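Local coordinates for methyltransferase-like protein (Saccharopolyspora spinosa, PDB 4PNE) that catalyses the [4+2] cycloaddition of spinosyn biosynthesis as a standalone cyclase built like an S-adenosylmethionine-dependent methyltransferase, at residues S147-D150 with P155-D158; E86-V89 with R95-D98; E224-S229 with A293-R298; L108-A111 with A115-I118; G56-H61 with A71-A76. All coordinates share one frame; numbering follows the deposited sequence.

Contact 1 (S147-D150 with P155-D158); sequences SCVD and PYPD. With SAH (S-adenosyl-L-homocysteine), chain C.
The phenol oxygen of Y156 and the hydroxyl of S147 are joined through one water, which lies 2.6 Å from Y156 OH and 2.8 Å from S147 OG; directly, OG and OH are 3.8 Å apart. This bridge spans the start of the loop after strand 144-148, an edge strand of the Rossmann-like methyltransferase sheet. The water sits at the edge of the Y156 ring, in its plane, and the torsion of Y156 that puts CG opposite the carbonyl carbon (chi1 -47°) lets the ring run back toward the strand. Beside the water lies an apolar pair: V149 CG1 meets P155 CD tip to tip at 3.5 Å. The other methyl of V149, CG2, stands 4.0 Å from Y156 OH. P155 also packs on its neighbour, with CG 3.7 Å above the Y156 ring plane and over the ring centre, and F161 meets the same ring edge-to-face, so the tyrosine is fixed from more than one direction. V149 turns its side chain to the loop and its carbonyl oxygen to the bound S-adenosyl-L-homocysteine. The next residue, D150, binds the adenine. Its OD1 accepts from the amino group N6 of the ligand at 3.1 Å with an N-H...O angle of 164°, and it is also bonded by M152 N. D150 OD2 is hydrogen-bonded to S36 OG, so both carboxylate oxygens have protein partners, which probably fixes the group's orientation toward N6. V149 O approaches C2 of the adenine to 3.3 Å.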
# COMPACT_ATOMS: atom_id res chain seq x y z
N SER A 147 14.05 -3.95 3.95
CA SER A 147 14.84 -2.96 4.63
C SER A 147 14.05 -1.76 5.10
O SER A 147 12.97 -1.44 4.56
CB SER A 147 15.99 -2.49 3.75
OG SER A 147 15.52 -1.99 2.53
N CYS A 148 14.61 -1.09 6.10
CA CYS A 148 14.03 0.13 6.64
C CYS A 148 14.59 1.32 5.89
O CYS A 148 15.69 1.78 6.19
CB CYS A 148 14.33 0.26 8.13
SG CYS A 148 13.35 1.54 8.95
N VAL A 149 13.79 1.81 4.95
CA VAL A 149 14.19 2.81 3.98
C VAL A 149 13.03 3.77 3.79
O VAL A 149 11.88 3.34 3.65
CB VAL A 149 14.58 2.16 2.63
CG1 VAL A 149 14.77 3.20 1.52
CG2 VAL A 149 15.82 1.32 2.77
N ASP A 150 13.34 5.06 3.78
CA ASP A 150 12.38 6.13 3.50
C ASP A 150 12.28 6.38 1.99
O ASP A 150 13.25 6.75 1.36
CB ASP A 150 12.83 7.41 4.22
CG ASP A 150 11.79 8.52 4.17
OD1 ASP A 150 10.90 8.54 3.30
OD2 ASP A 150 11.90 9.41 5.04
N PRO A 155 18.20 4.92 -1.35
CA PRO A 155 19.66 4.76 -1.42
C PRO A 155 20.15 4.21 -2.76
O PRO A 155 21.35 4.13 -3.01
CB PRO A 155 19.95 3.76 -0.30
CG PRO A 155 18.71 2.93 -0.23
CD PRO A 155 17.58 3.91 -0.46
N TYR A 156 19.22 3.87 -3.65
CA TYR A 156 19.54 3.11 -4.84
C TYR A 156 20.03 4.01 -5.96
O TYR A 156 19.65 5.18 -6.03
CB TYR A 156 18.31 2.32 -5.28
CG TYR A 156 17.67 1.61 -4.13
CD1 TYR A 156 18.33 0.58 -3.50
CD2 TYR A 156 16.43 2.00 -3.65
CE1 TYR A 156 17.77 -0.06 -2.41
CE2 TYR A 156 15.85 1.38 -2.58
CZ TYR A 156 16.53 0.35 -1.96
OH TYR A 156 15.96 -0.28 -0.88
N PRO A 157 20.87 3.47 -6.84
CA PRO A 157 21.31 4.24 -8.00
C PRO A 157 20.17 4.50 -8.97
O PRO A 157 19.16 3.77 -8.96
CB PRO A 157 22.39 3.36 -8.63
CG PRO A 157 22.20 2.00 -8.08
CD PRO A 157 21.41 2.10 -6.83
N ASP A 158 20.32 5.53 -9.80
CA ASP A 158 19.41 5.74 -10.91
C ASP A 158 19.27 4.47 -11.72
O ASP A 158 20.24 3.73 -11.89
CB ASP A 158 19.88 6.81 -11.87
CG ASP A 158 20.03 8.18 -11.24
OD1 ASP A 158 19.91 8.33 -10.01
OD2 ASP A 158 20.30 9.11 -12.03
N SAH C . 2.01 -2.23 0.47
CA SAH C . 1.70 -2.93 1.72
CB SAH C . 1.50 -2.01 2.92
CG SAH C . 0.64 -0.78 2.76
SD SAH C . 0.40 0.04 4.34
C SAH C . 0.49 -3.79 1.52
O SAH C . 0.24 -4.68 2.32
OXT SAH C . -0.19 -3.66 0.49
C5' SAH C . 1.50 1.45 4.05
C4' SAH C . 2.97 1.10 4.06
O4' SAH C . 3.73 2.20 3.60
C3' SAH C . 3.53 0.77 5.44
O3' SAH C . 4.31 -0.40 5.28
C2' SAH C . 4.36 1.99 5.79
O2' SAH C . 5.43 1.79 6.71
C1' SAH C . 4.86 2.41 4.41
N9 SAH C . 5.34 3.80 4.38
C8 SAH C . 4.76 4.95 4.83
N7 SAH C . 5.60 5.99 4.62
C5 SAH C . 6.72 5.51 4.06
C6 SAH C . 7.90 6.10 3.66
N6 SAH C . 8.10 7.40 3.77
N1 SAH C . 8.86 5.34 3.09
C2 SAH C . 8.70 3.98 2.94
N3 SAH C . 7.55 3.37 3.37
C4 SAH C . 6.57 4.14 3.90
O HOH W 1 17.48 -1.77 0.53

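Contact 2 (E86-V89 with R95-D98); sequences ERTV and RLLD
V89 and L96 meet through methyl groups, with no flat side chain between the segments; the nearby flat group is the indole of W165, which touches L96. CG2 of V89 lies 3.8 Å from CD1 of L96, and the two side chains run across each other at about a right angle. The backbones are well separated, V89 CA to L96 CA being 8.1 Å, and the side chains bridge the distance. L96 points from strand 95-99 toward the loop residue V89 that follows helix 73-88; CG anti to the backbone N (chi1 -171°) and an unusual chi2 of 142° bring CD1 to V89. The same CD1 methyl comes within 4.4 Å of T88 OG1, a looser approach. That hydroxyl has its polar partners outside: it is hydrogen-bonded to V84 O, one turn back in the helix, and to the indole NE1 of W165. The joint is therefore part of the layer where a helix packs on the parallel part of the mixed central sheet of the Rossmann-like fold. With 75 Å² buried in total and only carbon-carbon approaches and one distant oxygen, the two segments are held to each other by dispersion and exclusion of water, while the polar atom of T88 is satisfied by its own helix and by W165.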
# COMPACT_ATOMS: atom_id res chain seq x y z
N GLU A 86 -0.08 -8.60 -12.13
CA GLU A 86 -0.34 -8.77 -13.56
C GLU A 86 0.12 -7.57 -14.37
O GLU A 86 0.65 -7.70 -15.47
CB GLU A 86 -1.84 -8.95 -13.85
CG GLU A 86 -2.45 -10.29 -13.58
CD GLU A 86 -3.91 -10.32 -14.03
OE1 GLU A 86 -4.76 -10.93 -13.34
OE2 GLU A 86 -4.20 -9.69 -15.07
N ARG A 87 -0.04 -6.39 -13.79
CA ARG A 87 0.19 -5.14 -14.50
C ARG A 87 1.63 -4.66 -14.41
O ARG A 87 2.03 -3.74 -15.14
CB ARG A 87 -0.75 -4.06 -13.95
CG ARG A 87 -2.21 -4.25 -14.30
CD ARG A 87 -3.12 -3.62 -13.23
NE ARG A 87 -4.54 -3.76 -13.52
CZ ARG A 87 -5.20 -4.92 -13.59
NH1 ARG A 87 -4.57 -6.08 -13.44
NH2 ARG A 87 -6.51 -4.92 -13.86
N THR A 88 2.43 -5.31 -13.55
CA THR A 88 3.74 -4.78 -13.20
C THR A 88 4.88 -5.79 -13.32
O THR A 88 6.02 -5.39 -13.50
CB THR A 88 3.76 -4.22 -11.77
OG1 THR A 88 3.41 -5.26 -10.84
CG2 THR A 88 2.80 -3.10 -11.66
N VAL A 89 4.59 -7.09 -13.25
CA VAL A 89 5.63 -8.10 -13.31
C VAL A 89 5.51 -8.71 -14.68
O VAL A 89 4.67 -9.57 -14.92
CB VAL A 89 5.49 -9.16 -12.20
CG1 VAL A 89 6.53 -10.26 -12.33
CG2 VAL A 89 5.58 -8.50 -10.82
N ARG A 95 13.86 -6.95 -11.34
CA ARG A 95 14.04 -6.43 -10.00
C ARG A 95 12.91 -5.44 -9.77
O ARG A 95 12.68 -4.57 -10.59
CB ARG A 95 15.41 -5.75 -9.83
CG ARG A 95 15.80 -5.60 -8.37
CD ARG A 95 17.10 -4.86 -8.17
NE ARG A 95 17.27 -4.55 -6.76
CZ ARG A 95 18.16 -3.67 -6.29
NH1 ARG A 95 18.22 -3.43 -4.99
NH2 ARG A 95 18.96 -3.02 -7.13
N LEU A 96 12.21 -5.60 -8.65
CA LEU A 96 11.03 -4.82 -8.31
C LEU A 96 11.20 -4.14 -6.95
O LEU A 96 11.62 -4.80 -5.99
CB LEU A 96 9.80 -5.74 -8.30
CG LEU A 96 8.46 -5.04 -8.18
CD1 LEU A 96 7.42 -5.73 -9.05
CD2 LEU A 96 8.04 -5.05 -6.75
N LEU A 97 10.91 -2.84 -6.86
CA LEU A 97 10.91 -2.12 -5.58
C LEU A 97 9.48 -2.03 -5.04
O LEU A 97 8.62 -1.43 -5.68
CB LEU A 97 11.50 -0.72 -5.76
CG LEU A 97 11.60 0.19 -4.54
CD1 LEU A 97 12.59 -0.36 -3.56
CD2 LEU A 97 11.94 1.61 -4.97
N ASP A 98 9.25 -2.62 -3.88
CA ASP A 98 7.96 -2.58 -3.18
C ASP A 98 8.01 -1.42 -2.16
O ASP A 98 8.58 -1.52 -1.08
CB ASP A 98 7.72 -3.99 -2.55
CG ASP A 98 6.37 -4.12 -1.85
OD1 ASP A 98 5.55 -3.21 -1.96
OD2 ASP A 98 6.18 -5.16 -1.18

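Contact 3 (E224-S229 with A293-R298); sequences EQLLES and AILTAR
Apolar packing is the interaction between L295 on strand 290-298 and the pair L226 and L227 on helix 223-233. L295 splits its two methyls between them: CD1 goes to L226, 4.0 Å from its CB and 4.2 Å from its CD1, while CD2 lies 4.0 Å from CD2 of L227. Both helix leucines cross the strand leucine at a slant, and L295 thus fits between two successive residues of the helix. The torsion of L295 (chi1 -43°, CG opposite the carbonyl carbon) aims the fork at the helix. W240 of the adjoining strand 236-242 touches both L227 and L295 and extends the same apolar layer.

Backbone bonding supplies the framework. Within the helix E228 N donates to E224 O at 3.1 Å, and the strand is paired on its two flanks, L295 with V195 and I294 with E241. Alternation along the strand then divides the work: L295 faces helix 223-233, whereas I294 and T296 pack on R87 of helix 73-88.

Among the polar side chains, S229 OG is bonded to D177 OD1 and I26 N, and Q225 NE2 to S24 OG. The three meeting residues are buried leucines, and they account for nearly all of the 141 Å² buried; hydrophobic contact packs helix 223-233 against the C-terminal strand 290-298 without directional bonds between these segments.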
# COMPACT_ATOMS: atom_id res chain seq x y z
N GLU A 224 -7.74 11.55 -9.58
CA GLU A 224 -7.33 12.52 -10.59
C GLU A 224 -6.13 13.34 -10.12
O GLU A 224 -5.29 13.73 -10.94
CB GLU A 224 -8.52 13.44 -10.94
CG GLU A 224 -9.72 12.72 -11.58
CD GLU A 224 -10.78 12.20 -10.58
OE1 GLU A 224 -10.50 11.97 -9.38
OE2 GLU A 224 -11.92 12.02 -11.04
N GLN A 225 -6.05 13.58 -8.81
CA GLN A 225 -4.95 14.36 -8.22
C GLN A 225 -3.68 13.53 -8.14
O GLN A 225 -2.57 14.01 -8.37
CB GLN A 225 -5.35 14.87 -6.83
CG GLN A 225 -6.38 15.99 -6.94
CD GLN A 225 -6.97 16.42 -5.61
OE1 GLN A 225 -7.27 15.60 -4.74
NE2 GLN A 225 -7.17 17.71 -5.47
N LEU A 226 -3.85 12.26 -7.80
CA LEU A 226 -2.75 11.30 -7.82
C LEU A 226 -2.16 11.18 -9.24
O LEU A 226 -0.95 11.19 -9.42
CB LEU A 226 -3.23 9.92 -7.35
CG LEU A 226 -2.82 9.43 -5.98
CD1 LEU A 226 -3.48 8.07 -5.74
CD2 LEU A 226 -1.31 9.29 -5.93
N LEU A 227 -3.04 11.07 -10.24
CA LEU A 227 -2.61 10.98 -11.62
C LEU A 227 -1.80 12.18 -12.03
O LEU A 227 -0.74 12.06 -12.64
CB LEU A 227 -3.78 10.85 -12.58
CG LEU A 227 -4.39 9.47 -12.67
CD1 LEU A 227 -5.72 9.60 -13.36
CD2 LEU A 227 -3.48 8.52 -13.40
N GLU A 228 -2.29 13.35 -11.66
CA GLU A 228 -1.61 14.57 -12.03
C GLU A 228 -0.23 14.71 -11.36
O GLU A 228 0.73 15.15 -11.98
CB GLU A 228 -2.51 15.76 -11.74
CG GLU A 228 -1.99 17.05 -12.32
CD GLU A 228 -1.59 16.93 -13.81
OE1 GLU A 228 -2.28 16.22 -14.57
OE2 GLU A 228 -0.59 17.57 -14.20
N SER A 229 -0.10 14.30 -10.10
CA SER A 229 1.22 14.23 -9.47
C SER A 229 2.17 13.26 -10.18
O SER A 229 3.35 13.55 -10.34
CB SER A 229 1.05 13.85 -8.00
OG SER A 229 0.57 14.98 -7.27
N ALA A 293 -8.52 3.38 -6.50
CA ALA A 293 -7.87 3.51 -7.81
C ALA A 293 -6.73 2.53 -7.98
O ALA A 293 -5.97 2.29 -7.03
CB ALA A 293 -7.35 4.96 -8.00
N ILE A 294 -6.64 1.91 -9.15
CA ILE A 294 -5.47 1.20 -9.59
C ILE A 294 -4.86 1.97 -10.75
O ILE A 294 -5.55 2.21 -11.75
CB ILE A 294 -5.77 -0.26 -10.02
CG1 ILE A 294 -6.51 -1.02 -8.91
CG2 ILE A 294 -4.48 -0.98 -10.41
CD1 ILE A 294 -7.00 -2.41 -9.38
N LEU A 295 -3.63 2.45 -10.59
CA LEU A 295 -2.92 3.21 -11.61
C LEU A 295 -1.66 2.46 -12.08
O LEU A 295 -0.91 1.92 -11.27
CB LEU A 295 -2.51 4.58 -11.06
CG LEU A 295 -3.57 5.34 -10.23
CD1 LEU A 295 -3.00 6.64 -9.65
CD2 LEU A 295 -4.84 5.60 -11.05
N THR A 296 -1.42 2.45 -13.39
CA THR A 296 -0.18 1.92 -13.97
C THR A 296 0.47 3.07 -14.72
O THR A 296 -0.17 3.78 -15.50
CB THR A 296 -0.44 0.72 -14.89
OG1 THR A 296 -1.30 -0.21 -14.21
CG2 THR A 296 0.86 0.04 -15.29
N ALA A 297 1.75 3.27 -14.44
CA ALA A 297 2.51 4.34 -15.02
C ALA A 297 3.86 3.82 -15.37
O ALA A 297 4.25 2.75 -14.90
CB ALA A 297 2.62 5.48 -14.06
N ARG A 298 4.58 4.51 -16.26
CA ARG A 298 5.93 4.06 -16.58
C ARG A 298 6.90 5.23 -16.80
O ARG A 298 6.50 6.34 -17.16
CB ARG A 298 5.93 3.15 -17.77
CG ARG A 298 5.94 3.86 -19.06
CD ARG A 298 6.32 2.92 -20.16
NE ARG A 298 5.78 3.48 -21.38
CZ ARG A 298 5.82 2.90 -22.56
NH1 ARG A 298 6.41 1.71 -22.69
NH2 ARG A 298 5.28 3.52 -23.58

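Contact 4 (L108-A111 with A115-I118); sequences LRVA and AIQI
This is buried aliphatic packing inside a beta-alpha-beta unit, where V110 and A111 of helix 105-113 meet I116, just before strand 117-122, and I118 within it. The evidence is two methyl contacts side by side. V110 CG1 lies 4.2 Å from I116 CD1, and A111 CB lies 4.3 Å from I118 CD1, so each isoleucine uses the far end of its long branch. The two branches start differently: in I116 CG1 is tucked between the backbone N and the carbonyl carbon (chi1 65°), whereas in I118 it stands opposite the carbonyl carbon (chi1 -56°). Both continue fully extended to CD1, and both ends arrive at the helix, on adjacent residues. The closest CA atoms, those of A111 and A115, are 6.7 Å apart, as the short connection between the segments leads one to expect. Altogether 149 Å² is buried, mostly by these four residues. Q117, between the isoleucines, points away. The unit, strand 95-99, helix 105-113 and strand 117-122, is the first crossover of the Rossmann-like domain. V110 also packs on T81 and A85 of helix 73-88, and A111 and I118 both touch V144 of strand 144-148, the edge neighbour of strand 117-122.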
# COMPACT_ATOMS: atom_id res chain seq x y z
N LEU A 108 5.67 -11.52 -0.77
CA LEU A 108 5.92 -12.94 -0.64
C LEU A 108 4.92 -13.75 -1.42
O LEU A 108 5.25 -14.82 -1.91
CB LEU A 108 5.91 -13.35 0.84
CG LEU A 108 7.12 -12.81 1.58
CD1 LEU A 108 6.93 -12.81 3.09
CD2 LEU A 108 8.39 -13.57 1.21
N ARG A 109 3.69 -13.25 -1.57
CA ARG A 109 2.71 -13.95 -2.39
C ARG A 109 3.16 -14.03 -3.84
O ARG A 109 3.06 -15.10 -4.50
CB ARG A 109 1.34 -13.25 -2.31
CG ARG A 109 0.28 -13.84 -3.23
CD ARG A 109 -1.09 -13.22 -2.96
NE ARG A 109 -2.04 -13.74 -3.93
CZ ARG A 109 -2.65 -14.91 -3.80
NH1 ARG A 109 -2.47 -15.65 -2.71
NH2 ARG A 109 -3.49 -15.31 -4.74
N VAL A 110 3.65 -12.92 -4.34
CA VAL A 110 4.10 -12.81 -5.73
C VAL A 110 5.41 -13.58 -5.92
O VAL A 110 5.58 -14.25 -6.92
CB VAL A 110 4.25 -11.32 -6.13
CG1 VAL A 110 4.85 -11.18 -7.52
CG2 VAL A 110 2.93 -10.64 -6.12
N ALA A 111 6.30 -13.54 -4.92
CA ALA A 111 7.58 -14.20 -5.02
C ALA A 111 7.42 -15.72 -5.03
O ALA A 111 8.29 -16.43 -5.51
CB ALA A 111 8.48 -13.77 -3.90
N ALA A 115 10.02 -15.97 -10.38
CA ALA A 115 11.45 -15.91 -10.16
C ALA A 115 11.98 -14.51 -10.44
O ALA A 115 12.59 -14.23 -11.50
CB ALA A 115 12.16 -16.94 -10.99
N ILE A 116 11.72 -13.62 -9.50
CA ILE A 116 12.14 -12.23 -9.54
C ILE A 116 12.79 -11.86 -8.24
O ILE A 116 12.82 -12.66 -7.30
CB ILE A 116 10.94 -11.27 -9.81
CG1 ILE A 116 9.92 -11.30 -8.67
CG2 ILE A 116 10.27 -11.66 -11.08
CD1 ILE A 116 8.75 -10.36 -8.87
N GLN A 117 13.34 -10.65 -8.19
CA GLN A 117 13.95 -10.13 -6.98
C GLN A 117 13.16 -8.90 -6.53
O GLN A 117 13.02 -7.93 -7.28
CB GLN A 117 15.42 -9.78 -7.21
CG GLN A 117 16.37 -10.99 -7.20
CD GLN A 117 16.45 -11.67 -8.55
OE1 GLN A 117 17.19 -11.24 -9.42
NE2 GLN A 117 15.68 -12.73 -8.74
N ILE A 118 12.58 -8.98 -5.33
CA ILE A 118 11.84 -7.89 -4.75
C ILE A 118 12.62 -7.31 -3.60
O ILE A 118 13.05 -8.04 -2.70
CB ILE A 118 10.47 -8.33 -4.25
CG1 ILE A 118 9.68 -9.00 -5.36
CG2 ILE A 118 9.72 -7.12 -3.73
CD1 ILE A 118 8.32 -9.58 -4.91

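Contact 5 (G56-H61 with A71-A76); sequences GPCAIH and ASWQQA. With SAH (S-adenosyl-L-homocysteine), chain C.
The loop gripping the carboxylate of S-adenosyl-L-homocysteine, C58 to H61, rests on W73 in the first turn of helix 73-88. The benzene end of the indole does the touching. A59 O lies at its edge, near the ring plane, 3.6 Å from CZ3; C58 CB approaches CH2 obliquely at 4.1 Å. C58 SG is also at the edge, 5.5 Å from the six-membered ring centroid, a cysteine sulfur-aromatic contact. Q74 CG lies 3.8 Å above the indole plane, over its centre, and F254 meets W73 edge-to-face, which steadies the ring.

W73 begins a helix whose N terminus is capped by S72 and Q75 in a capping box: Q75 N donates to S72 OG at 3.0 Å, and S72 N returns a bond to Q75 OE1. Segment 56-61 presents two donors to the ligand. I60 N gives a hydrogen bond to ligand O at 2.9 Å (167°), and H61 ND1 one to ligand OXT at 2.6 Å (171°). Together with the ND1 bond, one from NE2 to A77 O and A59 CB over one face probably fix the imidazole's rotation. A carboxylate held by backbone and side-chain N-H groups is consistent with this fold's S-adenosylmethionine-type site, here holding S-adenosyl-L-homocysteine.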
# COMPACT_ATOMS: atom_id res chain seq x y z
N GLY A 56 -2.49 -13.56 11.48
CA GLY A 56 -1.07 -13.64 11.13
C GLY A 56 -0.68 -12.43 10.28
O GLY A 56 -1.50 -11.55 10.02
N PRO A 57 0.60 -12.36 9.86
CA PRO A 57 1.04 -11.26 9.01
C PRO A 57 0.16 -11.19 7.79
O PRO A 57 -0.11 -12.23 7.21
CB PRO A 57 2.48 -11.64 8.66
CG PRO A 57 2.93 -12.47 9.85
CD PRO A 57 1.70 -13.28 10.20
N CYS A 58 -0.30 -10.00 7.42
CA CYS A 58 -1.36 -9.82 6.45
C CYS A 58 -1.08 -8.71 5.45
O CYS A 58 -0.25 -7.83 5.67
CB CYS A 58 -2.68 -9.49 7.16
SG CYS A 58 -2.65 -7.90 8.07
N ALA A 59 -1.82 -8.75 4.35
CA ALA A 59 -1.95 -7.59 3.47
C ALA A 59 -2.54 -6.40 4.23
O ALA A 59 -3.49 -6.55 4.99
CB ALA A 59 -2.82 -7.93 2.26
N ILE A 60 -1.99 -5.21 4.05
CA ILE A 60 -2.53 -4.00 4.61
C ILE A 60 -3.00 -3.11 3.46
O ILE A 60 -2.58 -1.97 3.28
CB ILE A 60 -1.50 -3.28 5.47
CG1 ILE A 60 -0.74 -4.28 6.35
CG2 ILE A 60 -2.21 -2.22 6.33
CD1 ILE A 60 0.42 -3.67 7.15
N HIS A 61 -3.91 -3.66 2.68
CA HIS A 61 -4.58 -2.91 1.63
C HIS A 61 -5.99 -3.47 1.45
O HIS A 61 -6.31 -4.56 1.95
CB HIS A 61 -3.75 -2.93 0.34
CG HIS A 61 -3.56 -4.29 -0.27
ND1 HIS A 61 -2.30 -4.84 -0.42
CD2 HIS A 61 -4.43 -5.20 -0.77
CE1 HIS A 61 -2.41 -6.04 -0.98
NE2 HIS A 61 -3.69 -6.28 -1.21
N ALA A 71 -16.22 -13.29 -0.60
CA ALA A 71 -14.88 -13.68 -0.13
C ALA A 71 -14.48 -12.94 1.13
O ALA A 71 -14.92 -11.82 1.35
CB ALA A 71 -13.86 -13.44 -1.21
N SER A 72 -13.64 -13.55 1.95
CA SER A 72 -13.03 -12.87 3.08
C SER A 72 -12.21 -11.69 2.62
O SER A 72 -11.68 -11.70 1.48
CB SER A 72 -12.13 -13.81 3.85
OG SER A 72 -10.97 -14.15 3.09
N TRP A 73 -12.01 -10.69 3.49
CA TRP A 73 -11.21 -9.56 3.08
C TRP A 73 -9.78 -9.99 2.76
O TRP A 73 -9.18 -9.47 1.83
CB TRP A 73 -11.21 -8.42 4.10
CG TRP A 73 -10.48 -8.64 5.39
CD1 TRP A 73 -11.01 -9.07 6.55
CD2 TRP A 73 -9.08 -8.40 5.65
NE1 TRP A 73 -10.04 -9.13 7.53
CE2 TRP A 73 -8.84 -8.73 6.99
CE3 TRP A 73 -8.02 -7.97 4.86
CZ2 TRP A 73 -7.58 -8.61 7.57
CZ3 TRP A 73 -6.76 -7.87 5.44
CH2 TRP A 73 -6.56 -8.19 6.78
N GLN A 74 -9.25 -10.98 3.48
CA GLN A 74 -7.92 -11.46 3.17
C GLN A 74 -7.84 -12.03 1.76
O GLN A 74 -6.91 -11.75 1.02
CB GLN A 74 -7.49 -12.52 4.18
CG GLN A 74 -7.37 -12.02 5.61
CD GLN A 74 -8.59 -12.34 6.50
OE1 GLN A 74 -9.76 -12.27 6.10
NE2 GLN A 74 -8.29 -12.67 7.75
N GLN A 75 -8.82 -12.85 1.39
CA GLN A 75 -8.87 -13.39 0.05
C GLN A 75 -8.97 -12.29 -1.00
O GLN A 75 -8.31 -12.35 -2.05
CB GLN A 75 -10.06 -14.34 -0.10
CG GLN A 75 -9.85 -15.68 0.55
CD GLN A 75 -11.11 -16.50 0.58
OE1 GLN A 75 -12.19 -15.99 0.88
NE2 GLN A 75 -10.98 -17.79 0.28
N ALA A 76 -9.81 -11.29 -0.73
CA ALA A 76 -10.02 -10.18 -1.65
C ALA A 76 -8.77 -9.29 -1.75
O ALA A 76 -8.43 -8.79 -2.83
CB ALA A 76 -11.21 -9.35 -1.22
N SAH C . 2.01 -2.23 0.47
CA SAH C . 1.70 -2.93 1.72
CB SAH C . 1.50 -2.01 2.92
CG SAH C . 0.64 -0.78 2.76
SD SAH C . 0.40 0.04 4.34
C SAH C . 0.49 -3.79 1.52
O SAH C . 0.24 -4.68 2.32
OXT SAH C . -0.19 -3.66 0.49
C5' SAH C . 1.50 1.45 4.05
C4' SAH C . 2.97 1.10 4.06
O4' SAH C . 3.73 2.20 3.60
C3' SAH C . 3.53 0.77 5.44
O3' SAH C . 4.31 -0.40 5.28
C2' SAH C . 4.36 1.99 5.79
O2' SAH C . 5.43 1.79 6.71
C1' SAH C . 4.86 2.41 4.41
N9 SAH C . 5.34 3.80 4.38
C8 SAH C . 4.76 4.95 4.83
N7 SAH C . 5.60 5.99 4.62
C5 SAH C . 6.72 5.51 4.06
C6 SAH C . 7.90 6.10 3.66
N6 SAH C . 8.10 7.40 3.77
N1 SAH C . 8.86 5.34 3.09
C2 SAH C . 8.70 3.98 2.94
N3 SAH C . 7.55 3.37 3.37
C4 SAH C . 6.57 4.14 3.90

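From the N terminus the contacts close in series, and none nests within or crosses another. Contact 5 comes first, closing the loop ahead of helix 73-88; contact 2 then turns from the end of that helix into strand 95-99. Contact 4 closes the next helix-to-strand turn, and its strand 117-122 pairs with strand 95-99. Contact 1 closes the loop after strand 144-148 and touches contact 2 where Y156 packs on L97. Contact 3, with the longest span, brings the C-terminal strand 290-298 to helix 223-233, and meets contact 2 through R87. Contacts 1 to 4 reach one sheet, while contacts 1 and 5 hold opposite ends of the bound S-adenosyl-L-homocysteine.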